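Long-range contact in putative phenazine biosynthesis PhzC/PhzF protein (Clostridium difficile, PDB 4DUN), which is a putative phenazine-biosynthesis protein of the PhzF family and probably acts as an isomerase: residues 211-225 with 235-247. Residues are numbered along the deposited sequence; the frame is centred on the assembly and turned at random. Where two conformers were deposited one is given.
Sequences IPYWSEKLGKHKMVA and IQCEVLKDNTVKI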
loop_
_atom_site.group_PDB
_atom_site.type_symbol
_atom_site.label_atom_id
_atom_site.label_comp_id
_atom_site.label_asym_id
_atom_site.label_seq_id
_atom_site.Cartn_x
_atom_site.Cartn_y
_atom_site.Cartn_z
ATOM N N ILE A 211 14.020 6.204 26.071
ATOM C CA ILE A 211 14.675 7.431 26.551
ATOM C C ILE A 211 15.067 7.282 28.045
ATOM O O ILE A 211 16.263 7.421 28.308
ATOM C CB ILE A 211 13.858 8.709 26.279
ATOM C CG1 ILE A 211 13.777 8.981 24.735
ATOM C CG2 ILE A 211 14.433 9.907 27.049
ATOM C CD1 ILE A 211 12.761 10.085 24.349
ATOM N N PRO A 212 14.158 6.995 29.030
ATOM C CA PRO A 212 14.630 6.861 30.426
ATOM C C PRO A 212 15.648 5.739 30.566
ATOM O O PRO A 212 16.610 5.887 31.320
ATOM C CB PRO A 212 13.350 6.557 31.226
ATOM C CG PRO A 212 12.357 6.060 30.203
ATOM C CD PRO A 212 12.692 6.826 28.948
ATOM N N TYR A 213 15.462 4.642 29.839
ATOM C CA TYR A 213 16.419 3.549 29.935
ATOM C C TYR A 213 17.836 3.892 29.469
ATOM O O TYR A 213 18.789 3.650 30.189
ATOM C CB TYR A 213 15.937 2.308 29.180
ATOM C CG TYR A 213 17.005 1.249 29.159
ATOM C CD1 TYR A 213 17.200 0.415 30.245
ATOM C CD2 TYR A 213 17.862 1.131 28.086
ATOM C CE1 TYR A 213 18.208 -0.536 30.244
ATOM C CE2 TYR A 213 18.864 0.196 28.073
ATOM C CZ TYR A 213 19.039 -0.641 29.150
ATOM O OH TYR A 213 20.055 -1.571 29.122
ATOM N N TRP A 214 17.970 4.512 28.301
ATOM C CA TRP A 214 19.290 4.893 27.804
ATOM C C TRP A 214 19.823 6.139 28.507
ATOM O O TRP A 214 21.044 6.261 28.668
ATOM C CB TRP A 214 19.282 5.045 26.282
ATOM C CG TRP A 214 19.214 3.721 25.572
ATOM C CD1 TRP A 214 18.149 3.203 24.892
ATOM C CD2 TRP A 214 20.246 2.722 25.524
ATOM N NE1 TRP A 214 18.477 1.975 24.364
ATOM C CE2 TRP A 214 19.743 1.638 24.771
ATOM C CE3 TRP A 214 21.550 2.642 26.045
ATOM C CZ2 TRP A 214 20.495 0.488 24.525
ATOM C CZ3 TRP A 214 22.289 1.495 25.808
ATOM C CH2 TRP A 214 21.777 0.447 25.029
ATOM N N SER A 215 18.923 7.037 28.974
ATOM C CA SER A 215 19.351 8.202 29.753
ATOM C C SER A 215 20.140 7.765 31.002
ATOM O O SER A 215 21.178 8.356 31.286
ATOM C CB SER A 215 18.155 9.043 30.186
ATOM O OG SER A 215 18.588 10.107 31.016
ATOM N N GLU A 216 19.648 6.735 31.716
ATOM C CA GLU A 216 20.278 6.199 32.917
ATOM C C GLU A 216 21.605 5.490 32.576
ATOM O O GLU A 216 22.610 5.709 33.257
ATOM C CB GLU A 216 19.306 5.243 33.644
ATOM C CG GLU A 216 19.832 4.640 34.945
ATOM C CD GLU A 216 20.353 5.608 35.995
ATOM O OE1 GLU A 216 21.456 5.353 36.530
ATOM O OE2 GLU A 216 19.667 6.618 36.279
ATOM N N LYS A 217 21.604 4.658 31.522
ATOM C CA LYS A 217 22.778 3.896 31.082
ATOM C C LYS A 217 23.918 4.775 30.567
ATOM O O LYS A 217 25.082 4.474 30.831
ATOM C CB LYS A 217 22.383 2.887 29.974
ATOM C CG LYS A 217 21.586 1.678 30.476
ATOM C CD LYS A 217 22.467 0.657 31.233
ATOM C CE LYS A 217 21.654 -0.306 32.069
ATOM N NZ LYS A 217 22.517 -1.272 32.802
ATOM N N LEU A 218 23.587 5.847 29.835
ATOM C CA LEU A 218 24.570 6.719 29.185
ATOM C C LEU A 218 24.872 8.001 29.974
ATOM O O LEU A 218 25.844 8.680 29.659
ATOM C CB LEU A 218 24.100 7.074 27.749
ATOM C CG LEU A 218 23.816 5.883 26.789
ATOM C CD1 LEU A 218 23.284 6.366 25.460
ATOM C CD2 LEU A 218 25.082 5.026 26.548
ATOM N N GLY A 219 24.051 8.313 30.974
ATOM C CA GLY A 219 24.179 9.519 31.793
ATOM C C GLY A 219 23.951 10.791 31.000
ATOM O O GLY A 219 24.669 11.774 31.191
ATOM N N LYS A 220 22.952 10.781 30.095
ATOM C CA LYS A 220 22.640 11.921 29.224
ATOM C C LYS A 220 21.153 12.286 29.254
ATOM O O LYS A 220 20.301 11.394 29.237
ATOM C CB LYS A 220 23.032 11.604 27.771
ATOM C CG LYS A 220 24.525 11.468 27.524
ATOM C CD LYS A 220 24.818 11.054 26.075
ATOM C CE LYS A 220 24.924 12.237 25.144
ATOM N NZ LYS A 220 25.565 11.869 23.859
ATOM N N HIS A 221 20.843 13.595 29.245
ATOM C CA HIS A 221 19.450 14.058 29.234
ATOM C C HIS A 221 18.989 14.344 27.807
ATOM O O HIS A 221 17.793 14.301 27.549
ATOM C CB HIS A 221 19.244 15.285 30.126
ATOM C CG HIS A 221 19.145 14.958 31.586
ATOM N ND1 HIS A 221 19.604 15.835 32.549
ATOM C CD2 HIS A 221 18.640 13.860 32.201
ATOM C CE1 HIS A 221 19.362 15.250 33.713
ATOM N NE2 HIS A 221 18.789 14.056 33.551
ATOM N N LYS A 222 19.934 14.643 26.895
ATOM C CA LYS A 222 19.672 14.899 25.476
ATOM C C LYS A 222 20.404 13.864 24.674
ATOM O O LYS A 222 21.610 13.686 24.863
ATOM C CB LYS A 222 20.112 16.306 25.062
ATOM C CG LYS A 222 19.204 17.424 25.555
ATOM C CD LYS A 222 19.613 18.788 24.992
ATOM C CE LYS A 222 19.146 19.029 23.573
ATOM N NZ LYS A 222 19.571 20.364 23.080
ATOM N N MET A 223 19.685 13.164 23.803
ATOM C CA MET A 223 20.244 12.084 22.993
ATOM C C MET A 223 19.660 12.066 21.609
ATOM O O MET A 223 18.606 12.667 21.365
ATOM C CB MET A 223 19.941 10.710 23.658
ATOM C CG MET A 223 20.612 10.487 25.001
ATOM S SD MET A 223 20.047 8.968 25.807
ATOM C CE MET A 223 18.397 9.505 26.389
ATOM N N VAL A 224 20.337 11.366 20.690
ATOM C CA VAL A 224 19.824 11.137 19.348
ATOM C C VAL A 224 19.695 9.619 19.202
ATOM O O VAL A 224 20.571 8.868 19.646
ATOM C CB VAL A 224 20.633 11.814 18.199
ATOM C CG1 VAL A 224 22.004 11.163 17.989
ATOM C CG2 VAL A 224 19.821 11.834 16.900
ATOM N N ALA A 225 18.572 9.180 18.643
ATOM C CA ALA A 225 18.274 7.766 18.425
ATOM C C ALA A 225 18.001 7.517 16.961
ATOM O O ALA A 225 17.510 8.400 16.252
ATOM C CB ALA A 225 17.061 7.354 19.252
ATOM N N ILE A 235 15.352 10.190 15.577
ATOM C CA ILE A 235 14.514 10.735 16.640
ATOM C C ILE A 235 15.362 11.524 17.608
ATOM O O ILE A 235 16.303 10.969 18.196
ATOM C CB ILE A 235 13.739 9.612 17.410
ATOM C CG1 ILE A 235 13.025 8.603 16.461
ATOM C CG2 ILE A 235 12.756 10.241 18.420
ATOM C CD1 ILE A 235 13.936 7.394 15.980
ATOM N N GLN A 236 15.022 12.801 17.790
ATOM C CA GLN A 236 15.675 13.667 18.780
ATOM C C GLN A 236 14.962 13.399 20.091
ATOM O O GLN A 236 13.719 13.425 20.128
ATOM C CB GLN A 236 15.625 15.168 18.399
ATOM C CG GLN A 236 16.173 15.521 17.014
ATOM C CD GLN A 236 17.590 15.066 16.773
ATOM O OE1 GLN A 236 18.463 15.126 17.652
ATOM N NE2 GLN A 236 17.844 14.585 15.567
ATOM N N CYS A 237 15.735 13.097 21.138
ATOM C CA CYS A 237 15.259 12.655 22.448
ATOM C C CYS A 237 15.727 13.561 23.539
ATOM O O CYS A 237 16.911 13.910 23.577
ATOM C CB CYS A 237 15.755 11.240 22.723
ATOM S SG CYS A 237 15.172 10.005 21.543
ATOM N N GLU A 238 14.834 13.894 24.479
ATOM C CA GLU A 238 15.190 14.730 25.624
ATOM C C GLU A 238 14.356 14.369 26.844
ATOM O O GLU A 238 13.128 14.276 26.754
ATOM C CB GLU A 238 15.049 16.225 25.296
ATOM C CG GLU A 238 15.488 17.142 26.428
ATOM C CD GLU A 238 15.436 18.637 26.181
ATOM O OE1 GLU A 238 15.176 19.051 25.028
ATOM O OE2 GLU A 238 15.666 19.397 27.149
ATOM N N VAL A 239 15.039 14.217 27.998
ATOM C CA VAL A 239 14.425 13.929 29.298
ATOM C C VAL A 239 14.005 15.296 29.828
ATOM O O VAL A 239 14.860 16.191 29.958
ATOM C CB VAL A 239 15.371 13.188 30.287
ATOM C CG1 VAL A 239 14.700 12.973 31.642
ATOM C CG2 VAL A 239 15.862 11.870 29.716
ATOM N N LEU A 240 12.712 15.469 30.111
ATOM C CA LEU A 240 12.196 16.726 30.658
ATOM C C LEU A 240 11.975 16.582 32.195
ATOM O O LEU A 240 12.173 15.500 32.738
ATOM C CB LEU A 240 10.946 17.205 29.894
ATOM C CG LEU A 240 11.149 17.464 28.372
ATOM C CD1 LEU A 240 9.872 17.972 27.715
ATOM C CD2 LEU A 240 12.294 18.478 28.095
ATOM N N LYS A 241 11.646 17.681 32.891
ATOM C CA LYS A 241 11.577 17.753 34.358
ATOM C C LYS A 241 10.477 16.936 35.094
ATOM O O LYS A 241 10.773 16.336 36.135
ATOM C CB LYS A 241 11.428 19.222 34.789
ATOM C CG LYS A 241 12.728 20.012 34.708
ATOM C CD LYS A 241 12.504 21.489 34.995
ATOM C CE LYS A 241 13.744 22.303 34.714
ATOM N NZ LYS A 241 13.513 23.754 34.936
ATOM N N ASP A 242 9.227 16.996 34.629
ATOM C CA ASP A 242 8.025 16.435 35.275
ATOM C C ASP A 242 7.676 14.996 34.828
ATOM O O ASP A 242 6.502 14.693 34.572
ATOM C CB ASP A 242 6.836 17.371 34.956
ATOM C CG ASP A 242 6.724 17.760 33.477
ATOM O OD1 ASP A 242 7.591 17.327 32.674
ATOM O OD2 ASP A 242 5.778 18.507 33.126
ATOM N N ASN A 243 8.683 14.109 34.750
ATOM C CA ASN A 243 8.509 12.713 34.305
ATOM C C ASN A 243 7.897 12.680 32.895
ATOM O O ASN A 243 6.958 11.922 32.616
ATOM C CB ASN A 243 7.696 11.858 35.286
ATOM C CG ASN A 243 8.259 11.809 36.690
ATOM O OD1 ASN A 243 7.541 12.007 37.673
ATOM N ND2 ASN A 243 9.556 11.572 36.821
ATOM N N THR A 244 8.415 13.539 32.018
ATOM C CA THR A 244 8.006 13.529 30.614
ATOM C C THR A 244 9.245 13.475 29.769
ATOM O O THR A 244 10.353 13.714 30.264
ATOM C CB THR A 244 7.096 14.721 30.214
ATOM O OG1 THR A 244 7.812 15.953 30.329
ATOM C CG2 THR A 244 5.759 14.754 30.985
ATOM N N VAL A 245 9.060 13.158 28.489
ATOM C CA VAL A 245 10.131 13.112 27.510
ATOM C C VAL A 245 9.694 13.884 26.274
ATOM O O VAL A 245 8.496 13.948 25.967
ATOM C CB VAL A 245 10.587 11.658 27.151
ATOM C CG1 VAL A 245 11.169 10.910 28.366
ATOM C CG2 VAL A 245 9.458 10.851 26.516
ATOM N N LYS A 246 10.660 14.475 25.560
ATOM C CA LYS A 246 10.375 15.145 24.309
ATOM C C LYS A 246 10.914 14.270 23.173
ATOM O O LYS A 246 12.066 13.813 23.227
ATOM C CB LYS A 246 10.992 16.555 24.267
ATOM C CG LYS A 246 10.516 17.372 23.063
ATOM C CD LYS A 246 11.336 18.658 22.864
ATOM C CE LYS A 246 10.995 19.766 23.824
ATOM N NZ LYS A 246 11.804 20.983 23.539
ATOM N N ILE A 247 10.056 13.999 22.187
ATOM C CA ILE A 247 10.364 13.224 20.987
ATOM C C ILE A 247 10.186 14.183 19.819
ATOM O O ILE A 247 9.120 14.793 19.691
ATOM C CB ILE A 247 9.454 11.962 20.952
ATOM C CG1 ILE A 247 10.066 10.919 21.926
ATOM C CG2 ILE A 247 9.299 11.357 19.532
ATOM C CD1 ILE A 247 9.108 10.277 22.842
#
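With chi1 at -67° and chi2 extended, Ile211 sends CG1 and CD1 onto the side chain of Cys237 and leaves its CG2 branch, anti to the backbone N, to meet Val239 and Val245. The setting is an antiparallel three-stranded part of a mixed sheet, the hairpin of strands 222-227 and 233-239 continued by strand 244-259, with helix 207-218 packed across one face in one lobe of the PhzF fold; the axes of 211-218 and 235-239 cross at -74°. Of the residues in 211-218, Ile211 buries the most against 235-247. Ile211 CD1 lies 3.6 Å from Cys237 CB and also touches Ile247 CG1, bridging two neighbouring strands. Ile211 CG2 sits 3.6 Å from Val239 CG2, the two side chains passing alongside each other and pointing opposite ways, while Ile211 and Val245 meet end on, Ile211 CG2 against Val245 CG1. On the same face Ala225 CB rests against Cys237 SG, and His207 and Phe187 add further cover. Within the hairpin, Met223 with Cys237 and Ala225 with Ile235 form hydrogen-bonded pairs; the bond from Met223 N to Cys237 O (2.9 Å) is nearly straight at 176°. Val239 N extends the ladder to His221 O. On the other face Lys222 and Glu238 run side by side, their alkyl parts touching at CG. In the turn that links helix to strand, Ser215 OG donates to Lys220 O at 2.8 Å from above the carbonyl plane, and Val239 CG2 packs 3.5 Å from that same hydroxyl oxygen, Ser215 OG.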